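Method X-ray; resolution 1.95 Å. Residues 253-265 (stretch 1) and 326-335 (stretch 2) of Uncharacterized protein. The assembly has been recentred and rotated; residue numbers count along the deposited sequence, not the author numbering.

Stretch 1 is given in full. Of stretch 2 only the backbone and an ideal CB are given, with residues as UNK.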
ATOM      1  N   LEU B 253      19.183  14.129  -2.596  1.00 31.78           N
ATOM      2  CA  LEU B 253      18.676  12.867  -3.130  1.00 29.65           C
ATOM      3  C   LEU B 253      18.145  11.987  -1.995  1.00 32.28           C
ATOM      4  O   LEU B 253      18.849  11.748  -1.003  1.00 32.33           O
ATOM      5  CB  LEU B 253      19.778  12.151  -3.905  1.00 31.78           C
ATOM      6  CG  LEU B 253      19.442  10.824  -4.573  1.00 40.66           C
ATOM      7  CD1 LEU B 253      18.400  11.003  -5.670  1.00 36.44           C
ATOM      8  CD2 LEU B 253      20.719  10.216  -5.132  1.00 40.27           C
ATOM      9  N   LEU B 254      16.906  11.515  -2.133  1.00 28.15           N
ATOM     10  CA  LEU B 254      16.262  10.744  -1.061  1.00 28.68           C
ATOM     11  C   LEU B 254      16.204   9.247  -1.337  1.00 30.53           C
ATOM     12  O   LEU B 254      16.538   8.435  -0.469  1.00 25.90           O
ATOM     13  CB  LEU B 254      14.841  11.249  -0.820  1.00 26.17           C
ATOM     14  CG  LEU B 254      14.649  12.739  -0.550  1.00 31.11           C
ATOM     15  CD1 LEU B 254      13.167  13.058  -0.508  1.00 31.00           C
ATOM     16  CD2 LEU B 254      15.341  13.173   0.750  1.00 34.42           C
ATOM     17  N   LYS B 255      15.765   8.879  -2.539  1.00 23.53           N
ATOM     18  CA  LYS B 255      15.535   7.475  -2.856  1.00 24.63           C
ATOM     19  C   LYS B 255      15.574   7.205  -4.350  1.00 28.01           C
ATOM     20  O   LYS B 255      15.036   7.982  -5.132  1.00 33.59           O
ATOM     21  CB  LYS B 255      14.178   7.016  -2.312  1.00 26.82           C
ATOM     22  CG  LYS B 255      13.933   5.526  -2.534  1.00 23.64           C
ATOM     23  CD  LYS B 255      12.583   5.098  -2.055  1.00 32.61           C
ATOM     24  CE  LYS B 255      12.369   3.626  -2.330  1.00 29.81           C
ATOM     25  NZ  LYS B 255      12.987   2.725  -1.308  1.00 29.56           N
ATOM     26  N   TRP B 256      16.200   6.099  -4.738  1.00 26.66           N
ATOM     27  CA  TRP B 256      16.133   5.627  -6.123  1.00 27.88           C
ATOM     28  C   TRP B 256      14.906   4.741  -6.296  1.00 30.73           C
ATOM     29  O   TRP B 256      14.670   3.856  -5.481  1.00 23.75           O
ATOM     30  CB  TRP B 256      17.386   4.847  -6.507  1.00 24.01           C
ATOM     31  CG  TRP B 256      18.602   5.712  -6.635  1.00 27.43           C
ATOM     32  CD1 TRP B 256      19.650   5.783  -5.768  1.00 25.86           C
ATOM     33  CD2 TRP B 256      18.885   6.636  -7.689  1.00 30.33           C
ATOM     34  NE1 TRP B 256      20.581   6.696  -6.221  1.00 31.85           N
ATOM     35  CE2 TRP B 256      20.126   7.241  -7.396  1.00 27.30           C
ATOM     36  CE3 TRP B 256      18.201   7.017  -8.854  1.00 32.39           C
ATOM     37  CZ2 TRP B 256      20.705   8.195  -8.223  1.00 32.85           C
ATOM     38  CZ3 TRP B 256      18.780   7.971  -9.678  1.00 35.56           C
ATOM     39  CH2 TRP B 256      20.019   8.550  -9.359  1.00 31.48           C
ATOM     40  N   LEU B 257      14.138   4.981  -7.357  1.00 24.83           N
ATOM     41  CA  LEU B 257      12.925   4.198  -7.634  1.00 26.00           C
ATOM     42  C   LEU B 257      13.222   3.140  -8.689  1.00 28.16           C
ATOM     43  O   LEU B 257      12.556   2.119  -8.782  1.00 33.94           O
ATOM     44  CB  LEU B 257      11.791   5.111  -8.084  1.00 27.38           C
ATOM     45  CG  LEU B 257      11.301   6.096  -7.025  1.00 35.23           C
ATOM     46  CD1 LEU B 257      10.195   6.962  -7.587  1.00 34.26           C
ATOM     47  CD2 LEU B 257      10.826   5.364  -5.769  1.00 39.45           C
ATOM     48  N   ASP B 258      14.232   3.415  -9.500  1.00 29.06           N
ATOM     49  CA  ASP B 258      14.827   2.424 -10.379  1.00 29.15           C
ATOM     50  C   ASP B 258      16.244   2.207  -9.876  1.00 34.11           C
ATOM     51  O   ASP B 258      16.553   2.578  -8.750  1.00 39.03           O
ATOM     52  CB  ASP B 258      14.816   2.911 -11.825  1.00 33.23           C
ATOM     53  CG  ASP B 258      13.434   3.304 -12.278  1.00 28.20           C
ATOM     54  OD1 ASP B 258      12.509   2.489 -12.080  1.00 29.05           O
ATOM     55  OD2 ASP B 258      13.263   4.423 -12.810  1.00 32.49           O
ATOM     56  N   GLN B 259      17.107   1.619 -10.691  1.00 37.57           N
ATOM     57  CA  GLN B 259      18.504   1.497 -10.294  1.00 39.08           C
ATOM     58  C   GLN B 259      19.201   2.853 -10.423  1.00 42.36           C
ATOM     59  O   GLN B 259      18.804   3.685 -11.236  1.00 35.24           O
ATOM     60  CB  GLN B 259      19.224   0.436 -11.133  1.00 42.14           C
ATOM     61  CG  GLN B 259      18.775  -0.989 -10.839  1.00 42.27           C
ATOM     62  CD  GLN B 259      18.601  -1.264  -9.349  1.00 53.71           C
ATOM     63  OE1 GLN B 259      19.543  -1.141  -8.569  1.00 61.93           O
ATOM     64  NE2 GLN B 259      17.383  -1.636  -8.948  1.00 55.22           N
ATOM     65  N   PRO B 260      20.246   3.088  -9.614  1.00 41.11           N
ATOM     66  CA  PRO B 260      20.936   4.382  -9.690  1.00 34.91           C
ATOM     67  C   PRO B 260      21.504   4.648 -11.072  1.00 36.69           C
ATOM     68  O   PRO B 260      21.865   3.711 -11.784  1.00 44.22           O
ATOM     69  CB  PRO B 260      22.062   4.247  -8.665  1.00 31.39           C
ATOM     70  CG  PRO B 260      21.598   3.180  -7.729  1.00 40.63           C
ATOM     71  CD  PRO B 260      20.780   2.226  -8.547  1.00 39.06           C
ATOM     72  N   CYS B 261      21.560   5.916 -11.460  1.00 35.44           N
ATOM     73  CA  CYS B 261      22.135   6.257 -12.745  1.00 46.53           C
ATOM     74  C   CYS B 261      23.612   6.543 -12.561  1.00 45.56           C
ATOM     75  O   CYS B 261      24.039   7.090 -11.545  1.00 50.76           O
ATOM     76  CB  CYS B 261      21.424   7.455 -13.383  1.00 57.43           C
ATOM     77  SG  CYS B 261      21.983   9.058 -12.815  1.00 64.45           S
ATOM     78  N   SER B 262      24.395   6.136 -13.546  1.00 44.32           N
ATOM     79  CA  SER B 262      25.822   6.375 -13.528  1.00 53.62           C
ATOM     80  C   SER B 262      26.178   7.591 -14.382  1.00 44.84           C
ATOM     81  O   SER B 262      27.352   7.860 -14.605  1.00 53.38           O
ATOM     82  CB  SER B 262      26.575   5.132 -14.013  1.00 62.07           C
ATOM     83  OG  SER B 262      26.035   4.651 -15.232  1.00 65.98           O
ATOM     84  N   PHE B 263      25.164   8.331 -14.836  1.00 49.70           N
ATOM     85  CA  PHE B 263      25.395   9.522 -15.667  1.00 51.99           C
ATOM     86  C   PHE B 263      26.209  10.553 -14.912  1.00 44.09           C
ATOM     87  O   PHE B 263      27.026  11.252 -15.502  1.00 41.37           O
ATOM     88  CB  PHE B 263      24.093  10.204 -16.116  1.00 48.68           C
ATOM     89  CG  PHE B 263      23.057   9.278 -16.649  1.00 45.32           C
ATOM     90  CD1 PHE B 263      23.405   8.132 -17.338  1.00 51.84           C
ATOM     91  CD2 PHE B 263      21.715   9.563 -16.453  1.00 44.68           C
ATOM     92  CE1 PHE B 263      22.427   7.277 -17.815  1.00 58.82           C
ATOM     93  CE2 PHE B 263      20.740   8.720 -16.922  1.00 53.53           C
ATOM     94  CZ  PHE B 263      21.092   7.573 -17.609  1.00 62.44           C
ATOM     95  N   TYR B 264      25.963  10.674 -13.611  1.00 37.34           N
ATOM     96  CA  TYR B 264      26.651  11.693 -12.827  1.00 38.71           C
ATOM     97  C   TYR B 264      27.014  11.164 -11.431  1.00 38.49           C
ATOM     98  O   TYR B 264      26.520  10.125 -11.004  1.00 35.05           O
ATOM     99  CB  TYR B 264      25.790  12.961 -12.742  1.00 37.02           C
ATOM    100  CG  TYR B 264      24.633  12.898 -11.752  1.00 36.37           C
ATOM    101  CD1 TYR B 264      23.454  12.234 -12.059  1.00 36.97           C
ATOM    102  CD2 TYR B 264      24.718  13.531 -10.522  1.00 37.04           C
ATOM    103  CE1 TYR B 264      22.405  12.192 -11.152  1.00 35.94           C
ATOM    104  CE2 TYR B 264      23.676  13.492  -9.612  1.00 34.61           C
ATOM    105  CZ  TYR B 264      22.525  12.828  -9.930  1.00 32.44           C
ATOM    106  OH  TYR B 264      21.497  12.800  -9.017  1.00 40.51           O
ATOM    107  N   ASP B 265      27.895  11.873 -10.735  1.00 39.24           N
ATOM    108  CA  ASP B 265      28.414  11.394  -9.456  1.00 33.63           C
ATOM    109  C   ASP B 265      27.535  11.865  -8.308  1.00 33.46           C
ATOM    110  O   ASP B 265      27.897  12.795  -7.580  1.00 35.37           O
ATOM    111  CB  ASP B 265      29.865  11.864  -9.256  1.00 34.71           C
ATOM    112  CG  ASP B 265      30.616  11.032  -8.222  1.00 41.40           C
ATOM    113  OD1 ASP B 265      29.967  10.334  -7.412  1.00 33.70           O
ATOM    114  OD2 ASP B 265      31.860  11.083  -8.209  1.00 45.46           O
ATOM    115  N   UNK B 326       5.795  17.984   0.682  1.00 45.22           N
ATOM    116  CA  UNK B 326       6.022  17.546  -0.686  1.00 46.56           C
ATOM    117  C   UNK B 326       7.450  17.106  -0.950  1.00 48.20           C
ATOM    118  O   UNK B 326       8.385  17.545  -0.281  1.00 45.94           O
ATOM    119  CB  UNK B 326       5.652  18.671  -1.655  1.00 46.56           C
ATOM    120  N   UNK B 327       7.602  16.216  -1.925  1.00 35.27           N
ATOM    121  CA  UNK B 327       8.918  15.809  -2.393  1.00 40.11           C
ATOM    122  C   UNK B 327       8.915  15.842  -3.904  1.00 34.84           C
ATOM    123  O   UNK B 327       7.848  15.922  -4.526  1.00 37.12           O
ATOM    124  CB  UNK B 327       9.294  14.420  -1.874  1.00 40.11           C
ATOM    125  N   UNK B 328      10.099  15.790  -4.506  1.00 34.40           N
ATOM    126  CA  UNK B 328      10.182  15.797  -5.959  1.00 37.50           C
ATOM    127  C   UNK B 328      10.347  14.404  -6.535  1.00 35.29           C
ATOM    128  O   UNK B 328      11.203  13.638  -6.096  1.00 38.01           O
ATOM    129  CB  UNK B 328      11.344  16.683  -6.413  1.00 37.50           C
ATOM    130  N   UNK B 329       9.503  14.056  -7.497  1.00 29.88           N
ATOM    131  CA  UNK B 329       9.747  12.868  -8.291  1.00 28.83           C
ATOM    132  C   UNK B 329      10.510  13.316  -9.521  1.00 38.54           C
ATOM    133  O   UNK B 329       9.984  14.061 -10.349  1.00 34.27           O
ATOM    134  CB  UNK B 329       8.448  12.148  -8.659  1.00 28.83           C
ATOM    135  N   UNK B 330      11.752  12.873  -9.633  1.00 29.02           N
ATOM    136  CA  UNK B 330      12.594  13.297 -10.732  1.00 34.14           C
ATOM    137  C   UNK B 330      12.905  12.136 -11.663  1.00 34.65           C
ATOM    138  O   UNK B 330      13.255  11.057 -11.203  1.00 36.48           O
ATOM    139  CB  UNK B 330      13.890  13.914 -10.201  1.00 34.14           C
ATOM    140  N   UNK B 331      12.758  12.359 -12.968  1.00 34.71           N
ATOM    141  CA  UNK B 331      13.150  11.374 -13.972  1.00 31.84           C
ATOM    142  C   UNK B 331      14.416  11.839 -14.684  1.00 36.35           C
ATOM    143  O   UNK B 331      14.420  12.874 -15.333  1.00 36.36           O
ATOM    144  CB  UNK B 331      12.021  11.144 -14.978  1.00 31.84           C
ATOM    145  N   UNK B 332      15.483  11.062 -14.562  1.00 34.17           N
ATOM    146  CA  UNK B 332      16.784  11.456 -15.095  1.00 36.52           C
ATOM    147  C   UNK B 332      17.202  10.659 -16.307  1.00 34.15           C
ATOM    148  O   UNK B 332      17.188   9.434 -16.284  1.00 39.52           O
ATOM    149  CB  UNK B 332      17.854  11.318 -14.010  1.00 36.52           C
ATOM    150  N   UNK B 333      17.640  11.360 -17.342  1.00 36.43           N
ATOM    151  CA  UNK B 333      18.191  10.701 -18.509  1.00 43.55           C
ATOM    152  C   UNK B 333      19.170  11.615 -19.250  1.00 43.89           C
ATOM    153  O   UNK B 333      19.220  12.820 -19.012  1.00 46.48           O
ATOM    154  CB  UNK B 333      17.064  10.259 -19.444  1.00 43.55           C
ATOM    155  N   UNK B 334      19.951  11.035 -20.150  1.00 46.72           N
ATOM    156  CA  UNK B 334      20.830  11.823 -21.005  1.00 46.69           C
ATOM    157  C   UNK B 334      20.018  12.727 -21.939  1.00 56.26           C
ATOM    158  O   UNK B 334      18.999  12.300 -22.483  1.00 58.07           O
ATOM    159  CB  UNK B 334      21.743  10.903 -21.818  1.00 46.69           C
ATOM    160  N   UNK B 335      20.455  13.985 -22.122  1.00 55.32           N
ATOM    161  CA  UNK B 335      19.746  14.879 -23.042  1.00 55.03           C
ATOM    162  C   UNK B 335      20.166  14.634 -24.485  1.00 55.93           C
ATOM    163  O   UNK B 335      21.315  14.263 -24.716  1.00 57.50           O
ATOM    164  CB  UNK B 335      19.999  16.341 -22.667  1.00 55.03           C
TER

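Position 326 opens the stretch in extended conformation, and nothing of stretch 1 lies within 5.5 Å of its ideal CB. The contact sets no rule here, so almost any strand-compatible residue would do; the deposited one is Phe326, with its ring out of reach of stretch 1.

At 327 the CA-to-CB bond points toward stretch 1, and the ideal CB already sits 4.3 Å from Leu254 CD1. The neighbour is purely aliphatic, offering neither charge nor polar partner, which favours a small apolar side chain; a somewhat longer one might also be placed if its rotamer turned off the leucine. The residue is Ala327, whose CB meets Leu254 CD1 at 4.3 Å, a contact made without any further reach.

Position 328 has phi/psi of -98/129, ordinary strand values open to most L-residues, and its ideal CB finds no neighbour in stretch 1. Nothing visible demands the deposited Gly328.

The bond at 329 runs sideways and its ideal CB has nothing of stretch 1 within 5.5 Å, yet Leu257 stands across the gap with CD1 as the nearer methyl, 5.6 Å from the ideal CB of 329. A side chain long enough to bridge the distance, such as leucine, isoleucine or methionine, would suit. Leu329 does so with chi1 t and chi2 p, bringing its CD1 to 3.5 Å from Leu257 CD1, a tight methyl-to-methyl approach.

Positions 330 and 331 point sideways and away, respectively, and stretch 1 constrains neither. Beta-branched residues are at home in such a strand, and Val330 is one; Ala331 follows, and neither touches stretch 1.

Position 332 is the most informative. Its bond points toward stretch 1, and the ideal CB lies 4.9 Å from both Cys261 SG and Phe263 CE2, with Tyr264 CE1 at 5.4 Å. Sulfur and aromatic carbon line an apolar recess with space beyond CB, so leucine, methionine or perhaps isoleucine would fit. Leu332, chi1 m and chi2 t, sends CD1 into it: that methyl is 4.0 Å from Trp256 CH2, 4.0 Å from Tyr264 CE1 at the ring edge, and 4.3 Å from Cys261 SG. The backbone contributes as well, Leu332 O lying 3.7 Å from Phe263 CE2 near the plane of the ring.

At 333 the bond turns away, though the main chain is close: Phe263 CE2 comes within 3.6 Å of the CA of this residue. A long polar side chain could leave freely. Arg333 does, and its NH1 donates a hydrogen bond to the backbone O of 334 at 3.1 Å.

Position 334 points sideways beside the Phe263 ring, its ideal CB 5.4 Å from Phe263 CZ. A flexible aliphatic chain able to lie on that face would suit: leucine, methionine, even the methylenes of lysine. Leu334, chi1 m and chi2 t, covers one face, with CD2 3.9 Å from Phe263 CG and CG in a CH-pi contact, 4.2 Å from the ring centroid of Phe263.

Position 335, at -82/147, accepts proline among many others; Pro335 lies clear of stretch 1.

Stretch 2, residues 326-335: FAGLVALRLP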
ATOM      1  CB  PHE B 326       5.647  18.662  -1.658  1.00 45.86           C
ATOM      2  CG  PHE B 326       4.291  19.246  -1.405  1.00 54.92           C
ATOM      3  CD1 PHE B 326       3.150  18.612  -1.873  1.00 58.75           C
ATOM      4  CD2 PHE B 326       4.153  20.424  -0.687  1.00 63.43           C
ATOM      5  CE1 PHE B 326       1.893  19.148  -1.639  1.00 61.02           C
ATOM      6  CE2 PHE B 326       2.899  20.966  -0.449  1.00 66.71           C
ATOM      7  CZ  PHE B 326       1.767  20.326  -0.926  1.00 63.21           C
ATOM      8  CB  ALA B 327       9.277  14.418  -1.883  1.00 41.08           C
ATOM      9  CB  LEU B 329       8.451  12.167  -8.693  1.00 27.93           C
ATOM     10  CG  LEU B 329       8.664  11.099  -9.766  1.00 34.78           C
ATOM     11  CD1 LEU B 329       9.494   9.959  -9.205  1.00 32.97           C
ATOM     12  CD2 LEU B 329       7.347  10.597 -10.334  1.00 40.11           C
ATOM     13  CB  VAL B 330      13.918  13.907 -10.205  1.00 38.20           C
ATOM     14  CG1 VAL B 330      14.835  14.202 -11.344  1.00 49.91           C
ATOM     15  CG2 VAL B 330      13.634  15.173  -9.410  1.00 36.33           C
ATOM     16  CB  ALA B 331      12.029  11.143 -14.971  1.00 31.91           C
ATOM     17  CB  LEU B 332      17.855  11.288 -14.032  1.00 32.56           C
ATOM     18  CG  LEU B 332      17.570  11.967 -12.707  1.00 35.94           C
ATOM     19  CD1 LEU B 332      18.526  11.414 -11.683  1.00 43.68           C
ATOM     20  CD2 LEU B 332      17.817  13.427 -12.907  1.00 45.56           C
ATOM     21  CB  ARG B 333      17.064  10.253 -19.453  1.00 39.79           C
ATOM     22  CG  ARG B 333      16.288  11.397 -20.112  1.00 48.44           C
ATOM     23  CD  ARG B 333      15.362  10.887 -21.241  1.00 47.25           C
ATOM     24  NE  ARG B 333      14.433  11.911 -21.738  1.00 43.42           N
ATOM     25  CZ  ARG B 333      14.794  12.967 -22.459  1.00 51.20           C
ATOM     26  NH1 ARG B 333      16.070  13.159 -22.772  1.00 52.17           N
ATOM     27  NH2 ARG B 333      13.881  13.840 -22.867  1.00 52.42           N
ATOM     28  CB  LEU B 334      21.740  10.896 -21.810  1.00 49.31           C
ATOM     29  CG  LEU B 334      22.690  10.066 -20.943  1.00 53.15           C
ATOM     30  CD1 LEU B 334      23.527   9.124 -21.792  1.00 57.98           C
ATOM     31  CD2 LEU B 334      23.581  10.992 -20.134  1.00 53.33           C
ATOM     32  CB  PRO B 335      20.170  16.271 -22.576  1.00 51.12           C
ATOM     33  CG  PRO B 335      21.553  16.061 -22.030  1.00 50.98           C
ATOM     34  CD  PRO B 335      21.609  14.646 -21.485  1.00 52.17           C
TER
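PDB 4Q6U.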